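Local coordinates for putative metalloprotease II (Bacteroides fragilis, PDB 4ON1), which probably acts as a zinc-dependent endopeptidase related to fragilysin, encoded by the Bacteroides fragilis pathogenicity island, at residues Glu65-Asn70 against Lys243-Asp248; Glu204-Lys209 against Lys282-Leu287; Ser265-Leu270 against Glu317-Ser322. All coordinates share one frame; numbering follows the deposited sequence.

Interaction 1 (Glu65-Asn70 against Lys243-Asp248)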
loop_
_atom_site.group_PDB
_atom_site.type_symbol
_atom_site.label_atom_id
_atom_site.label_comp_id
_atom_site.label_asym_id
_atom_site.label_seq_id
_atom_site.Cartn_x
_atom_site.Cartn_y
_atom_site.Cartn_z
ATOM N N GLU A 65 -4.025 -6.940 10.350
ATOM C CA GLU A 65 -5.387 -6.461 10.537
ATOM C C GLU A 65 -5.499 -5.070 9.924
ATOM O O GLU A 65 -4.619 -4.228 10.115
ATOM C CB GLU A 65 -5.746 -6.445 12.033
ATOM C CG GLU A 65 -7.109 -5.845 12.373
ATOM C CD GLU A 65 -7.372 -5.785 13.877
ATOM O OE1 GLU A 65 -6.611 -6.413 14.648
ATOM O OE2 GLU A 65 -8.336 -5.101 14.289
ATOM N N ILE A 66 -6.560 -4.841 9.160
ATOM C CA ILE A 66 -6.810 -3.533 8.568
ATOM C C ILE A 66 -8.195 -3.031 8.963
ATOM O O ILE A 66 -9.191 -3.746 8.825
ATOM C CB ILE A 66 -6.713 -3.565 7.027
ATOM C CG1 ILE A 66 -5.374 -4.165 6.579
ATOM C CG2 ILE A 66 -6.921 -2.167 6.444
ATOM C CD1 ILE A 66 -5.299 -4.407 5.079
ATOM N N GLU A 67 -8.249 -1.808 9.472
ATOM C CA GLU A 67 -9.517 -1.183 9.818
ATOM C C GLU A 67 -9.750 0.013 8.918
ATOM O O GLU A 67 -8.938 0.937 8.871
ATOM C CB GLU A 67 -9.535 -0.765 11.285
ATOM C CG GLU A 67 -10.737 0.070 11.677
ATOM C CD GLU A 67 -10.520 0.817 12.984
ATOM O OE1 GLU A 67 -9.673 0.376 13.795
ATOM O OE2 GLU A 67 -11.181 1.858 13.190
ATOM N N GLU A 68 -10.855 -0.037 8.184
ATOM C CA GLU A 68 -11.234 0.985 7.219
ATOM C C GLU A 68 -12.711 1.332 7.431
ATOM O O GLU A 68 -13.579 0.458 7.322
ATOM C CB GLU A 68 -10.984 0.470 5.798
ATOM C CG GLU A 68 -11.455 1.356 4.662
ATOM C CD GLU A 68 -11.457 0.604 3.337
ATOM O OE1 GLU A 68 -10.381 0.499 2.702
ATOM O OE2 GLU A 68 -12.534 0.089 2.941
ATOM N N SER A 69 -12.991 2.586 7.769
ATOM C CA SER A 69 -14.353 2.999 8.129
ATOM C C SER A 69 -14.953 2.086 9.188
ATOM O O SER A 69 -16.104 1.652 9.066
ATOM C CB SER A 69 -15.259 3.008 6.895
ATOM O OG SER A 69 -14.766 3.904 5.914
ATOM N N ASN A 70 -14.154 1.781 10.207
ATOM C CA ASN A 70 -14.528 0.854 11.273
ATOM C C ASN A 70 -14.965 -0.517 10.764
ATOM O O ASN A 70 -15.796 -1.175 11.392
ATOM C CB ASN A 70 -15.648 1.449 12.125
ATOM C CG ASN A 70 -15.299 2.821 12.653
ATOM O OD1 ASN A 70 -14.422 2.968 13.505
ATOM N ND2 ASN A 70 -15.992 3.837 12.150
ATOM N N LYS A 243 -1.015 -3.956 12.504
ATOM C CA LYS A 243 -2.360 -3.427 12.409
ATOM C C LYS A 243 -2.292 -2.108 11.657
ATOM O O LYS A 243 -1.432 -1.273 11.938
ATOM C CB LYS A 243 -2.968 -3.257 13.805
ATOM C CG LYS A 243 -4.396 -2.733 13.822
ATOM C CD LYS A 243 -4.886 -2.581 15.261
ATOM C CE LYS A 243 -6.332 -2.104 15.312
ATOM N NZ LYS A 243 -6.903 -2.173 16.692
ATOM N N TYR A 244 -3.176 -1.936 10.681
ATOM C CA TYR A 244 -3.263 -0.677 9.944
ATOM C C TYR A 244 -4.604 -0.015 10.219
ATOM O O TYR A 244 -5.649 -0.569 9.893
ATOM C CB TYR A 244 -3.102 -0.899 8.440
ATOM C CG TYR A 244 -1.860 -1.661 8.034
ATOM C CD1 TYR A 244 -0.684 -0.994 7.731
ATOM C CD2 TYR A 244 -1.870 -3.048 7.940
ATOM C CE1 TYR A 244 0.463 -1.690 7.349
ATOM C CE2 TYR A 244 -0.736 -3.750 7.555
ATOM C CZ TYR A 244 0.425 -3.062 7.258
ATOM O OH TYR A 244 1.555 -3.759 6.873
ATOM N N THR A 245 -4.576 1.159 10.836
ATOM C CA THR A 245 -5.806 1.869 11.164
ATOM C C THR A 245 -5.945 3.091 10.273
ATOM O O THR A 245 -5.143 4.017 10.340
ATOM C CB THR A 245 -5.839 2.273 12.648
ATOM O OG1 THR A 245 -5.836 1.082 13.439
ATOM C CG2 THR A 245 -7.096 3.083 12.965
ATOM N N ILE A 246 -6.941 3.060 9.398
ATOM C CA ILE A 246 -7.146 4.132 8.436
ATOM C C ILE A 246 -8.213 5.101 8.921
ATOM O O ILE A 246 -9.359 4.707 9.137
ATOM C CB ILE A 246 -7.562 3.573 7.051
ATOM C CG1 ILE A 246 -6.510 2.594 6.521
ATOM C CG2 ILE A 246 -7.791 4.711 6.049
ATOM C CD1 ILE A 246 -7.056 1.652 5.433
ATOM N N LYS A 247 -7.841 6.368 9.075
ATOM C CA LYS A 247 -8.768 7.379 9.591
ATOM C C LYS A 247 -8.842 8.608 8.708
ATOM O O LYS A 247 -7.839 9.019 8.126
ATOM C CB LYS A 247 -8.361 7.821 11.001
ATOM C CG LYS A 247 -8.220 6.704 12.007
ATOM C CD LYS A 247 -7.764 7.254 13.360
ATOM C CE LYS A 247 -8.832 8.132 13.994
ATOM N NZ LYS A 247 -10.120 7.404 14.183
ATOM N N ASP A 248 -10.032 9.194 8.604
ATOM C CA ASP A 248 -10.156 10.520 8.011
ATOM C C ASP A 248 -9.715 11.590 9.002
ATOM O O ASP A 248 -9.729 11.374 10.210
ATOM C CB ASP A 248 -11.591 10.796 7.551
ATOM C CG ASP A 248 -11.979 9.975 6.334
ATOM O OD1 ASP A 248 -11.426 10.234 5.243
ATOM O OD2 ASP A 248 -12.835 9.074 6.466
HETATM O O HOH W 1 -7.142 -5.059 17.587
HETATM O O HOH W 2 -11.259 3.023 10.695
HETATM O O HOH W 3 -11.589 4.851 7.653
#

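Interaction 2 (Glu204-Lys209 against Lys282-Leu287)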
loop_
_atom_site.group_PDB
_atom_site.type_symbol
_atom_site.label_atom_id
_atom_site.label_comp_id
_atom_site.label_asym_id
_atom_site.label_seq_id
_atom_site.Cartn_x
_atom_site.Cartn_y
_atom_site.Cartn_z
ATOM N N GLU A 204 1.082 -1.063 15.326
ATOM C CA GLU A 204 -0.089 -0.430 14.711
ATOM C C GLU A 204 0.267 0.851 13.974
ATOM O O GLU A 204 0.780 1.794 14.578
ATOM C CB GLU A 204 -1.175 -0.124 15.753
ATOM C CG GLU A 204 -2.423 0.549 15.153
ATOM C CD GLU A 204 -3.515 0.835 16.182
ATOM O OE1 GLU A 204 -3.237 0.772 17.399
ATOM O OE2 GLU A 204 -4.660 1.126 15.774
ATOM N N PHE A 205 0.012 0.875 12.668
ATOM C CA PHE A 205 0.199 2.089 11.878
ATOM C C PHE A 205 -1.091 2.883 11.797
ATOM O O PHE A 205 -2.138 2.338 11.429
ATOM C CB PHE A 205 0.687 1.757 10.466
ATOM C CG PHE A 205 2.036 1.129 10.436
ATOM C CD1 PHE A 205 3.179 1.909 10.553
ATOM C CD2 PHE A 205 2.168 -0.249 10.325
ATOM C CE1 PHE A 205 4.430 1.324 10.541
ATOM C CE2 PHE A 205 3.419 -0.843 10.314
ATOM C CZ PHE A 205 4.552 -0.055 10.417
ATOM N N MET A 206 -1.014 4.166 12.145
ATOM C CA MET A 206 -2.157 5.057 12.015
ATOM C C MET A 206 -2.052 5.796 10.692
ATOM O O MET A 206 -1.193 6.660 10.508
ATOM C CB MET A 206 -2.224 6.042 13.183
ATOM C CG MET A 206 -2.232 5.393 14.564
ATOM S SD MET A 206 -3.780 4.517 14.885
ATOM C CE MET A 206 -4.872 5.916 15.182
ATOM N N LEU A 207 -2.922 5.432 9.757
ATOM C CA LEU A 207 -2.862 5.992 8.417
ATOM C C LEU A 207 -3.910 7.085 8.292
ATOM O O LEU A 207 -5.114 6.822 8.299
ATOM C CB LEU A 207 -3.065 4.897 7.372
ATOM C CG LEU A 207 -2.121 3.697 7.533
ATOM C CD1 LEU A 207 -2.391 2.656 6.478
ATOM C CD2 LEU A 207 -0.680 4.135 7.447
ATOM N N ILE A 208 -3.446 8.321 8.198
ATOM C CA ILE A 208 -4.341 9.462 8.292
ATOM C C ILE A 208 -4.564 10.073 6.918
ATOM O O ILE A 208 -3.622 10.550 6.289
ATOM C CB ILE A 208 -3.780 10.536 9.244
ATOM C CG1 ILE A 208 -3.393 9.917 10.597
ATOM C CG2 ILE A 208 -4.800 11.655 9.436
ATOM C CD1 ILE A 208 -4.555 9.193 11.314
ATOM N N LYS A 209 -5.805 10.045 6.443
ATOM C CA LYS A 209 -6.122 10.619 5.131
ATOM C C LYS A 209 -6.176 12.130 5.203
ATOM O O LYS A 209 -6.962 12.690 5.966
ATOM C CB LYS A 209 -7.454 10.075 4.595
ATOM C CG LYS A 209 -7.426 8.568 4.369
ATOM C CD LYS A 209 -8.817 7.999 4.124
ATOM C CE LYS A 209 -9.369 8.453 2.786
ATOM N NZ LYS A 209 -10.682 7.809 2.511
ATOM N N LYS A 282 2.424 5.739 18.564
ATOM C CA LYS A 282 2.279 4.935 17.353
ATOM C C LYS A 282 2.822 5.722 16.171
ATOM O O LYS A 282 2.861 6.949 16.220
ATOM C CB LYS A 282 0.808 4.571 17.102
ATOM C CG LYS A 282 0.111 3.869 18.248
ATOM C CD LYS A 282 -1.370 3.684 17.913
ATOM C CE LYS A 282 -2.169 3.233 19.132
ATOM N NZ LYS A 282 -3.612 3.127 18.799
ATOM N N PRO A 283 3.244 5.020 15.110
ATOM C CA PRO A 283 3.641 5.687 13.866
ATOM C C PRO A 283 2.426 6.251 13.164
ATOM O O PRO A 283 1.441 5.530 13.025
ATOM C CB PRO A 283 4.274 4.564 13.028
ATOM C CG PRO A 283 4.493 3.417 13.989
ATOM C CD PRO A 283 3.432 3.561 15.039
ATOM N N TYR A 284 2.495 7.509 12.738
ATOM C CA TYR A 284 1.404 8.136 11.998
ATOM C C TYR A 284 1.861 8.536 10.610
ATOM O O TYR A 284 2.890 9.184 10.469
ATOM C CB TYR A 284 0.885 9.369 12.737
ATOM C CG TYR A 284 0.026 9.068 13.939
ATOM C CD1 TYR A 284 0.588 8.650 15.129
ATOM C CD2 TYR A 284 -1.348 9.248 13.889
ATOM C CE1 TYR A 284 -0.199 8.384 16.236
ATOM C CE2 TYR A 284 -2.145 8.986 14.987
ATOM C CZ TYR A 284 -1.566 8.558 16.153
ATOM O OH TYR A 284 -2.350 8.302 17.243
ATOM N N ILE A 285 1.103 8.158 9.583
ATOM C CA ILE A 285 1.461 8.560 8.232
ATOM C C ILE A 285 0.316 9.299 7.551
ATOM O O ILE A 285 -0.811 8.803 7.497
ATOM C CB ILE A 285 1.887 7.351 7.376
ATOM C CG1 ILE A 285 3.103 6.663 8.000
ATOM C CG2 ILE A 285 2.275 7.798 5.973
ATOM C CD1 ILE A 285 2.771 5.343 8.636
ATOM N N LEU A 286 0.609 10.501 7.051
ATOM C CA LEU A 286 -0.374 11.301 6.321
ATOM C C LEU A 286 -0.425 10.886 4.856
ATOM O O LEU A 286 0.615 10.808 4.189
ATOM C CB LEU A 286 -0.038 12.794 6.421
ATOM C CG LEU A 286 -1.014 13.751 5.734
ATOM C CD1 LEU A 286 -2.353 13.767 6.467
ATOM C CD2 LEU A 286 -0.429 15.160 5.663
ATOM N N LEU A 287 -1.633 10.653 4.348
ATOM C CA LEU A 287 -1.802 10.154 2.989
ATOM C C LEU A 287 -2.544 11.123 2.069
ATOM O O LEU A 287 -3.613 11.636 2.408
ATOM C CB LEU A 287 -2.550 8.812 3.013
ATOM C CG LEU A 287 -1.938 7.694 3.868
ATOM C CD1 LEU A 287 -2.789 6.423 3.776
ATOM C CD2 LEU A 287 -0.528 7.410 3.408
#

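Interaction 3 (Ser265-Leu270 against Glu317-Ser322)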
loop_
_atom_site.group_PDB
_atom_site.type_symbol
_atom_site.label_atom_id
_atom_site.label_comp_id
_atom_site.label_asym_id
_atom_site.label_seq_id
_atom_site.Cartn_x
_atom_site.Cartn_y
_atom_site.Cartn_z
ATOM N N SER A 265 3.724 20.275 10.086
ATOM C CA SER A 265 2.339 20.721 10.149
ATOM C C SER A 265 1.429 19.541 10.478
ATOM O O SER A 265 0.474 19.676 11.241
ATOM C CB SER A 265 1.927 21.378 8.827
ATOM O OG SER A 265 0.548 21.700 8.822
ATOM N N PHE A 266 1.742 18.383 9.908
ATOM C CA PHE A 266 1.009 17.154 10.200
ATOM C C PHE A 266 1.098 16.800 11.681
ATOM O O PHE A 266 0.091 16.497 12.323
ATOM C CB PHE A 266 1.545 15.997 9.353
ATOM C CG PHE A 266 0.854 14.671 9.604
ATOM C CD1 PHE A 266 1.597 13.504 9.744
ATOM C CD2 PHE A 266 -0.528 14.594 9.690
ATOM C CE1 PHE A 266 0.977 12.280 9.957
ATOM C CE2 PHE A 266 -1.164 13.371 9.909
ATOM C CZ PHE A 266 -0.411 12.211 10.040
ATOM N N GLN A 267 2.310 16.831 12.221
ATOM C CA GLN A 267 2.519 16.461 13.617
ATOM C C GLN A 267 1.862 17.430 14.596
ATOM O O GLN A 267 1.295 17.012 15.607
ATOM C CB GLN A 267 4.012 16.351 13.904
ATOM C CG GLN A 267 4.662 15.098 13.293
ATOM C CD GLN A 267 6.172 15.105 13.468
ATOM O OE1 GLN A 267 6.860 15.986 12.950
ATOM N NE2 GLN A 267 6.693 14.129 14.210
ATOM N N ASN A 268 1.930 18.720 14.297
ATOM C CA ASN A 268 1.239 19.702 15.119
ATOM C C ASN A 268 -0.273 19.467 15.102
ATOM O O ASN A 268 -0.938 19.621 16.121
ATOM C CB ASN A 268 1.579 21.123 14.676
ATOM C CG ASN A 268 2.953 21.561 15.153
ATOM O OD1 ASN A 268 3.486 21.024 16.134
ATOM N ND2 ASN A 268 3.533 22.544 14.469
ATOM N N TYR A 269 -0.817 19.087 13.948
ATOM C CA TYR A 269 -2.231 18.737 13.891
ATOM C C TYR A 269 -2.550 17.554 14.813
ATOM O O TYR A 269 -3.517 17.597 15.584
ATOM C CB TYR A 269 -2.659 18.408 12.463
ATOM C CG TYR A 269 -4.080 17.884 12.372
ATOM C CD1 TYR A 269 -5.169 18.752 12.364
ATOM C CD2 TYR A 269 -4.327 16.517 12.285
ATOM C CE1 TYR A 269 -6.474 18.266 12.280
ATOM C CE2 TYR A 269 -5.617 16.019 12.205
ATOM C CZ TYR A 269 -6.686 16.897 12.199
ATOM O OH TYR A 269 -7.963 16.394 12.116
ATOM N N LEU A 270 -1.725 16.513 14.752
ATOM C CA LEU A 270 -1.951 15.314 15.560
ATOM C C LEU A 270 -1.963 15.628 17.050
ATOM O O LEU A 270 -2.745 15.052 17.809
ATOM C CB LEU A 270 -0.880 14.255 15.282
ATOM C CG LEU A 270 -0.828 13.682 13.860
ATOM C CD1 LEU A 270 0.358 12.736 13.715
ATOM C CD2 LEU A 270 -2.124 12.962 13.505
ATOM N N GLU A 317 6.070 11.750 17.605
ATOM C CA GLU A 317 7.378 12.018 17.005
ATOM C C GLU A 317 7.691 11.074 15.860
ATOM O O GLU A 317 8.545 11.372 15.026
ATOM C CB GLU A 317 8.480 11.930 18.060
ATOM C CG GLU A 317 8.523 13.131 18.989
ATOM C CD GLU A 317 9.361 12.878 20.223
ATOM O OE1 GLU A 317 10.141 11.901 20.229
ATOM O OE2 GLU A 317 9.230 13.654 21.191
ATOM N N VAL A 318 7.023 9.922 15.836
ATOM C CA VAL A 318 7.211 8.969 14.746
ATOM C C VAL A 318 6.127 9.173 13.701
ATOM O O VAL A 318 4.978 8.801 13.903
ATOM C CB VAL A 318 7.185 7.499 15.232
ATOM C CG1 VAL A 318 7.336 6.545 14.048
ATOM C CG2 VAL A 318 8.279 7.255 16.254
ATOM N N ALA A 319 6.495 9.790 12.588
ATOM C CA ALA A 319 5.515 10.138 11.581
ATOM C C ALA A 319 6.136 10.213 10.207
ATOM O O ALA A 319 7.357 10.312 10.058
ATOM C CB ALA A 319 4.833 11.472 11.923
ATOM N N ALA A 320 5.277 10.167 9.202
ATOM C CA ALA A 320 5.710 10.329 7.832
ATOM C C ALA A 320 4.569 10.906 7.020
ATOM O O ALA A 320 3.440 10.990 7.487
ATOM C CB ALA A 320 6.165 9.001 7.243
ATOM N N ILE A 321 4.880 11.318 5.803
ATOM C CA ILE A 321 3.858 11.651 4.835
ATOM C C ILE A 321 4.124 10.787 3.605
ATOM O O ILE A 321 5.275 10.451 3.314
ATOM C CB ILE A 321 3.877 13.142 4.493
ATOM C CG1 ILE A 321 5.179 13.512 3.790
ATOM C CG2 ILE A 321 3.778 13.983 5.771
ATOM C CD1 ILE A 321 5.338 15.013 3.574
ATOM N N SER A 322 3.069 10.413 2.894
ATOM C CA SER A 322 3.233 9.525 1.751
ATOM C C SER A 322 2.152 9.719 0.713
ATOM O O SER A 322 0.982 9.887 1.052
ATOM C CB SER A 322 3.233 8.064 2.211
ATOM O OG SER A 322 3.413 7.204 1.094
HETATM O O HOH W 4 9.503 14.071 15.058
#

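Interaction 1 (Glu65-Asn70 against Lys243-Asp248)
Glu-65 and Lys-243 both carry CG anti to the backbone N (chi1 175° and -179°) and run on as extended chains, lying side by side and pointing the same way on one face of a parallel strand pair. Their charged ends do not quite meet: Glu-65 OE2 stays 4.0 Å from Lys-243 NZ, beyond a salt bridge. A water joins them, accepting from Lys-243 NZ at 3.0 Å and donating to Glu-65 OE1. Next along this face, the carboxylate of Glu-67 reaches beside Thr-245, where its OE1 lies 3.8 Å from the CG2 methyl; the Thr-245 hydroxyl is hydrogen-bonded to Glu-204 on the neighbouring strand 201-209.

The face of Ile-66 and Tyr-244 is largely apolar; the Glu-68 carboxylate there is bound to Tyr-92 and Ser-89. Ile-66 CG1 comes within 3.9 Å of Tyr-244 CD2, approaching obliquely, and its CG2 branch meets Ile-246 CD1 at 4.0 Å. Helix 217-230 packs against Ile-66 and Tyr-244, and Thr-228 holds the phenol hydroxyl by a hydrogen bond.

Between the two faces the backbones are joined by three nearly straight hydrogen bonds: Tyr-244 N to Glu-65 O at 2.8 Å, Glu-67 N to Tyr-244 O at 2.9 Å, and Ile-246 N to Glu-67 O at 3.0 Å. Beyond Glu-68 the strands part, and water takes over the bridging. Two waters donate to Ile-246 O; one accepts from Ser-69 N, the other accepts from Asn-70 N and also donates to Glu-67 OE2.

One partner belongs to the fragilysin N-terminal family region and the other to the metallopeptidase region, 173 residues further on. The arrangement is that of parallel neighbours in a beta sheet, here carrying a strand of the N-terminal region onto strand 240-248 of the protease.

Interaction 2 (Glu204-Lys209 against Lys282-Leu287)
This is a buried pairing of parallel strands, Met-206 to Lys-209 beside Tyr-284 to Leu-287, in the sheet that strand 201-209 forms with 240-248 and 284-288. Four backbone hydrogen bonds join them, from Met-206 N to Pro-283 O, Ile-285 N to Met-206 O, Ile-208 N to Ile-285 O, and Leu-287 N to Ile-208 O. On one face, Met-206 CB sits over the Tyr-284 ring in a CH-pi contact, 3.6 Å from its centroid, while Ile-208 CG1 lies in plane at the ring edge, 3.9 Å from CD2. The Met-206 chain bends at chi2 (-70°), leaving SD oblique to the ring, a Met-aromatic contact at 5.2 Å from the Tyr-284 centroid. This pair is consistent with the twisted, mostly parallel sheet of the N-terminal subdomain of a metzincin protease. The opposite face packs Leu-207 CD2 against Ile-285 CD1 at 3.8 Å, with Phe-205 CD1 also 4.0 Å from Ile-285 CD1. Before the strand starts at Tyr-284, Lys-282 NZ makes a salt bridge to Glu-204 OE1 at 2.8 Å, meeting it from above the carboxylate plane. Gln-279 is a second partner of that ammonium.

Interaction 3 (Ser265-Leu270 against Glu317-Ser322)
The Phe-266 ring, reaching from helix 259-271 to the strand that starts at Ala-319, has Leu-270 CD1 of its own helix over one face, 3.7 Å above the plane and offset toward the rim. Two strand groups approach it obliquely: the carbonyl oxygen of Ala-320, 3.7 Å from Phe-266 CE1, and the methyl of Ala-319, 4.4 Å from Phe-266 CD1. With CG anti to the backbone N (chi1 179°), the aromatic group leaves the helix in the direction of the sheet, where it also touches Leu-286 on the neighbouring strand.

The second flat group is the amide of Gln-267. Its CG, anti to the carbonyl carbon, lies 3.9 Å from Ala-319 CB; chi2 of 174° carries CD onward, and the amide reaches the loop before the strand. There a water accepts from Gln-267 NE2 at 2.9 Å and donates to Glu-317 O at 2.9 Å. The same nitrogen is hydrogen-bonded to Phe-316 O. Ser-302 OG takes up Glu-317 O and Ala-319 N as well, and the carboxylate of Glu-317 turns to a salt bridge with Arg-313.

Helix and strand run at 122° to each other, and their axes come no nearer than 9.2 Å. The small methyl of Ala-319 points into this interface; that of Ala-320 points away, toward Ile-285 and the region of the zinc-binding helix.

The chemistry therefore divides along the strand. Around Phe-266 the contact is van der Waals, a ring meeting a methyl and a backbone oxygen, with no hydrogen bond across it, whereas at the loop the polar end of Gln-267 and one water tie the helix to main-chain oxygens. Bonds from NE2 to Phe-316 O and to the water hold the nitrogen end of the amide and would favour this orientation.

Interactions 1 and 2 are strand pairs in the sheet, joined through neighbouring strands 240-248 and 201-209; their centres are 9 Å apart, and Phe-205 N lies 2.7 Å from Lys-243 O in a probable hydrogen bond. Interaction 3 sets a helix against the next strand, 319-323, which continues the sheet beside 284-288, with Ala-320 N 2.9 Å from Tyr-284 O; centres 2 and 3 are 8 Å apart. Interactions 1 and 3 do not touch, their centres being about 17 Å apart. The zinc ion, bound by Asp-176, His-334, His-338 and His-344, lies about 10 Å from the side chain of Ala-320 and about 13 Å from that of Ile-285, whereas interaction 1 is remote from it.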